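Local coordinates for cytosine-specific methyltransferase (Escherichia coli O157:H7 EDL933, PDB 3G7U), which probably catalyses transfer of a methyl group from S-adenosyl-L-methionine to carbon 5 of cytosine in DNA, forming 5-methylcytosine, at residues K229-D240 / R326-R335. Numbering follows the deposited sequence.
Sequences KLWGQIPRNVGD and RLQGFPDWFR
Trp231 and Asp332 meet through a hydrogen bond from indole NE1 to OD2 (2.8 Å), which enters near the ring plane but 42° out of the carboxylate plane. Arg326 grips the same carboxylate side-on, NE to OD1 at 2.9 Å and NH1 to OD2 at 2.7 Å, both on syn lone pairs. Three donors thus fix the rotation of this buried acid and probably stabilise its negative charge. Its backbone N also binds Leu230 O (2.8 Å), at the end of helix 225-231, and Trp333 NE1 donates to Gly232 O (3.0 Å).

Asp240 OD2 lies in the guanidinium plane of Arg335, whose NH1 reaches it on the syn side (2.9 Å). OD2 also bonds Ser243 OG, and NH1 also pairs with Glu242. Asp240 is the N-cap of helix 241-248, which suits a short acidic side chain.

In packing against flat groups, Leu230 CD2 covers one face of the Arg326 guanidinium, 3.6 Å from CZ, leaving the edge to bond Asp332. Trp333, with CG between backbone N and carbonyl carbon (chi1 52°), swings its large ring into the loop. Ile234 CG1 makes a CH-pi contact over one face, 3.6 Å from CE2, and Pro331 CG lies over the other; Val238 and Pro235 abut its six-membered end.

RLQGFPD belongs to motif IX of C5-cytosine methyltransferases; its Asp332, with Trp333 and Arg335 beyond, holds a loop probably from the variable, target-recognising region between motifs VIII and IX.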
loop_
_atom_site.group_PDB
_atom_site.type_symbol
_atom_site.label_atom_id
_atom_site.label_comp_id
_atom_site.label_asym_id
_atom_site.label_seq_id
_atom_site.Cartn_x
_atom_site.Cartn_y
_atom_site.Cartn_z
ATOM N N LYS A 229 1.303 14.674 4.972
ATOM C CA LYS A 229 1.321 13.198 4.920
ATOM C C LYS A 229 2.726 12.709 4.558
ATOM O O LYS A 229 3.191 11.678 5.043
ATOM C CB LYS A 229 0.306 12.698 3.890
ATOM C CG LYS A 229 -1.121 12.880 4.321
ATOM C CD LYS A 229 -2.072 12.000 3.521
ATOM C CE LYS A 229 -3.540 12.174 4.042
ATOM N NZ LYS A 229 -3.642 11.973 5.532
ATOM N N LEU A 230 3.416 13.472 3.717
ATOM C CA LEU A 230 4.759 13.066 3.262
ATOM C C LEU A 230 5.804 13.100 4.379
ATOM O O LEU A 230 6.604 12.184 4.497
ATOM C CB LEU A 230 5.201 13.902 2.044
ATOM C CG LEU A 230 6.435 13.477 1.242
ATOM C CD1 LEU A 230 6.160 12.170 0.440
ATOM C CD2 LEU A 230 6.807 14.598 0.260
ATOM N N TRP A 231 5.760 14.143 5.214
ATOM C CA TRP A 231 6.769 14.409 6.240
ATOM C C TRP A 231 6.290 14.244 7.685
ATOM O O TRP A 231 7.070 14.416 8.611
ATOM C CB TRP A 231 7.398 15.808 6.019
ATOM C CG TRP A 231 8.067 15.887 4.661
ATOM C CD1 TRP A 231 8.867 14.910 4.077
ATOM C CD2 TRP A 231 7.998 16.960 3.713
ATOM N NE1 TRP A 231 9.281 15.329 2.830
ATOM C CE2 TRP A 231 8.760 16.573 2.580
ATOM C CE3 TRP A 231 7.359 18.212 3.705
ATOM C CZ2 TRP A 231 8.905 17.396 1.451
ATOM C CZ3 TRP A 231 7.483 19.027 2.559
ATOM C CH2 TRP A 231 8.243 18.608 1.453
ATOM N N GLY A 232 5.037 13.853 7.887
ATOM C CA GLY A 232 4.489 13.704 9.252
ATOM C C GLY A 232 3.349 12.702 9.323
ATOM O O GLY A 232 3.375 11.674 8.618
ATOM N N GLN A 233 2.342 13.001 10.161
ATOM C CA GLN A 233 1.208 12.106 10.387
ATOM C C GLN A 233 1.701 10.679 10.648
ATOM O O GLN A 233 1.292 9.708 9.967
ATOM C CB GLN A 233 0.194 12.182 9.259
ATOM C CG GLN A 233 -0.502 13.550 9.172
ATOM C CD GLN A 233 -1.518 13.627 8.052
ATOM O OE1 GLN A 233 -1.983 12.598 7.543
ATOM N NE2 GLN A 233 -1.876 14.859 7.654
ATOM N N ILE A 234 2.618 10.585 11.609
ATOM C CA ILE A 234 3.154 9.305 12.063
ATOM C C ILE A 234 2.229 8.780 13.174
ATOM O O ILE A 234 2.167 9.399 14.239
ATOM C CB ILE A 234 4.583 9.449 12.649
ATOM C CG1 ILE A 234 5.538 10.216 11.690
ATOM C CG2 ILE A 234 5.124 8.076 13.042
ATOM C CD1 ILE A 234 6.932 10.402 12.208
ATOM N N PRO A 235 1.509 7.656 12.942
ATOM C CA PRO A 235 0.645 7.115 14.007
ATOM C C PRO A 235 1.432 6.691 15.226
ATOM O O PRO A 235 2.647 6.436 15.142
ATOM C CB PRO A 235 -0.044 5.915 13.334
ATOM C CG PRO A 235 0.069 6.220 11.860
ATOM C CD PRO A 235 1.416 6.826 11.725
ATOM N N ARG A 236 0.757 6.666 16.375
ATOM C CA ARG A 236 1.392 6.292 17.631
ATOM C C ARG A 236 1.995 4.902 17.474
ATOM O O ARG A 236 1.369 4.009 16.877
ATOM C CB ARG A 236 0.365 6.324 18.781
ATOM C CG ARG A 236 0.904 6.011 20.187
ATOM C CD ARG A 236 -0.203 6.166 21.251
ATOM N NE ARG A 236 -1.480 5.655 20.744
ATOM C CZ ARG A 236 -1.945 4.418 20.931
ATOM N NH1 ARG A 236 -3.114 4.073 20.394
ATOM N NH2 ARG A 236 -1.263 3.528 21.657
ATOM N N ASN A 237 3.243 4.768 17.928
ATOM C CA ASN A 237 3.985 3.491 17.952
ATOM C C ASN A 237 4.461 2.975 16.576
ATOM O O ASN A 237 5.033 1.891 16.469
ATOM C CB ASN A 237 3.195 2.406 18.677
ATOM C CG ASN A 237 3.015 2.713 20.151
ATOM O OD1 ASN A 237 3.964 3.073 20.838
ATOM N ND2 ASN A 237 1.789 2.582 20.629
ATOM N N VAL A 238 4.258 3.779 15.541
ATOM C CA VAL A 238 4.613 3.380 14.175
ATOM C C VAL A 238 5.892 4.105 13.784
ATOM O O VAL A 238 6.123 5.226 14.227
ATOM C CB VAL A 238 3.426 3.713 13.237
ATOM C CG1 VAL A 238 3.803 3.663 11.747
ATOM C CG2 VAL A 238 2.228 2.771 13.583
ATOM N N GLY A 239 6.742 3.480 12.971
ATOM C CA GLY A 239 7.883 4.215 12.400
ATOM C C GLY A 239 9.247 3.707 12.838
ATOM O O GLY A 239 9.454 3.368 13.999
ATOM N N ASP A 240 10.184 3.655 11.903
ATOM C CA ASP A 240 11.564 3.322 12.194
ATOM C C ASP A 240 12.217 4.544 12.861
ATOM O O ASP A 240 12.190 5.648 12.328
ATOM C CB ASP A 240 12.276 2.948 10.891
ATOM C CG ASP A 240 13.768 2.710 11.071
ATOM O OD1 ASP A 240 14.144 1.760 11.791
ATOM O OD2 ASP A 240 14.554 3.449 10.452
ATOM N N ARG A 326 7.158 7.912 -3.288
ATOM C CA ARG A 326 6.367 9.122 -3.224
ATOM C C ARG A 326 5.180 9.045 -4.171
ATOM O O ARG A 326 4.053 9.433 -3.828
ATOM C CB ARG A 326 7.229 10.327 -3.579
ATOM C CG ARG A 326 8.248 10.676 -2.533
ATOM C CD ARG A 326 8.495 12.158 -2.603
ATOM N NE ARG A 326 9.367 12.706 -1.538
ATOM C CZ ARG A 326 9.873 13.930 -1.591
ATOM N NH1 ARG A 326 10.676 14.390 -0.635
ATOM N NH2 ARG A 326 9.579 14.692 -2.643
ATOM N N LEU A 327 5.414 8.560 -5.370
ATOM C CA LEU A 327 4.342 8.512 -6.328
ATOM C C LEU A 327 3.235 7.534 -5.905
ATOM O O LEU A 327 2.092 7.675 -6.311
ATOM C CB LEU A 327 4.919 8.129 -7.692
ATOM C CG LEU A 327 5.873 9.210 -8.230
ATOM C CD1 LEU A 327 6.615 8.627 -9.444
ATOM C CD2 LEU A 327 5.046 10.466 -8.682
ATOM N N GLN A 328 3.573 6.555 -5.071
ATOM C CA GLN A 328 2.586 5.570 -4.622
ATOM C C GLN A 328 1.831 6.054 -3.384
ATOM O O GLN A 328 0.810 5.481 -3.038
ATOM C CB GLN A 328 3.307 4.223 -4.383
ATOM C CG GLN A 328 2.490 3.048 -3.956
ATOM C CD GLN A 328 1.545 2.557 -5.023
ATOM O OE1 GLN A 328 1.672 2.885 -6.208
ATOM N NE2 GLN A 328 0.570 1.759 -4.599
ATOM N N GLY A 329 2.267 7.162 -2.788
ATOM C CA GLY A 329 1.635 7.704 -1.613
ATOM C C GLY A 329 2.241 7.281 -0.287
ATOM O O GLY A 329 1.612 7.443 0.757
ATOM N N PHE A 330 3.475 6.778 -0.292
ATOM C CA PHE A 330 4.147 6.468 0.960
ATOM C C PHE A 330 4.847 7.710 1.509
ATOM O O PHE A 330 5.357 8.541 0.757
ATOM C CB PHE A 330 5.201 5.343 0.754
ATOM C CG PHE A 330 4.632 3.946 0.773
ATOM C CD1 PHE A 330 4.520 3.236 1.976
ATOM C CD2 PHE A 330 4.297 3.335 -0.421
ATOM C CE1 PHE A 330 4.017 1.936 1.971
ATOM C CE2 PHE A 330 3.788 2.051 -0.443
ATOM C CZ PHE A 330 3.670 1.357 0.757
ATOM N N PRO A 331 4.890 7.859 2.836
ATOM C CA PRO A 331 5.614 9.007 3.372
ATOM C C PRO A 331 7.126 8.828 3.289
ATOM O O PRO A 331 7.625 7.696 3.233
ATOM C CB PRO A 331 5.212 9.014 4.840
ATOM C CG PRO A 331 4.772 7.623 5.157
ATOM C CD PRO A 331 4.318 6.996 3.893
ATOM N N ASP A 332 7.864 9.932 3.300
ATOM C CA ASP A 332 9.328 9.863 3.253
ATOM C C ASP A 332 9.987 9.140 4.396
ATOM O O ASP A 332 11.108 8.678 4.234
ATOM C CB ASP A 332 9.944 11.268 3.181
ATOM C CG ASP A 332 9.943 11.830 1.799
ATOM O OD1 ASP A 332 9.594 11.119 0.837
ATOM O OD2 ASP A 332 10.341 13.015 1.652
ATOM N N TRP A 333 9.302 9.033 5.540
ATOM C CA TRP A 333 9.850 8.332 6.714
ATOM C C TRP A 333 9.653 6.803 6.692
ATOM O O TRP A 333 10.194 6.104 7.529
ATOM C CB TRP A 333 9.303 8.947 8.030
ATOM C CG TRP A 333 7.794 9.062 8.115
ATOM C CD1 TRP A 333 7.051 10.167 7.855
ATOM C CD2 TRP A 333 6.844 8.024 8.504
ATOM N NE1 TRP A 333 5.710 9.913 8.081
ATOM C CE2 TRP A 333 5.555 8.611 8.481
ATOM C CE3 TRP A 333 6.973 6.677 8.895
ATOM C CZ2 TRP A 333 4.386 7.894 8.795
ATOM C CZ3 TRP A 333 5.825 5.959 9.214
ATOM C CH2 TRP A 333 4.542 6.564 9.160
ATOM N N PHE A 334 8.912 6.309 5.699
ATOM C CA PHE A 334 8.699 4.868 5.545
ATOM C C PHE A 334 9.978 4.277 4.950
ATOM O O PHE A 334 10.518 4.787 3.974
ATOM C CB PHE A 334 7.472 4.613 4.659
ATOM C CG PHE A 334 6.908 3.232 4.799
ATOM C CD1 PHE A 334 5.855 2.990 5.704
ATOM C CD2 PHE A 334 7.446 2.178 4.078
ATOM C CE1 PHE A 334 5.339 1.695 5.876
ATOM C CE2 PHE A 334 6.916 0.864 4.231
ATOM C CZ PHE A 334 5.870 0.653 5.135
ATOM N N ARG A 335 10.469 3.186 5.532
ATOM C CA ARG A 335 11.763 2.652 5.144
ATOM C C ARG A 335 11.585 1.355 4.387
ATOM O O ARG A 335 10.897 0.456 4.865
ATOM C CB ARG A 335 12.594 2.386 6.388
ATOM C CG ARG A 335 14.058 2.065 6.078
ATOM C CD ARG A 335 14.851 1.971 7.390
ATOM N NE ARG A 335 16.249 1.652 7.125
ATOM C CZ ARG A 335 17.254 1.916 7.960
ATOM N NH1 ARG A 335 17.007 2.545 9.109
ATOM N NH2 ARG A 335 18.513 1.590 7.625
HETATM O O HOH W 1 1.772 9.343 2.900
HETATM O O HOH W 2 9.438 4.125 9.241
#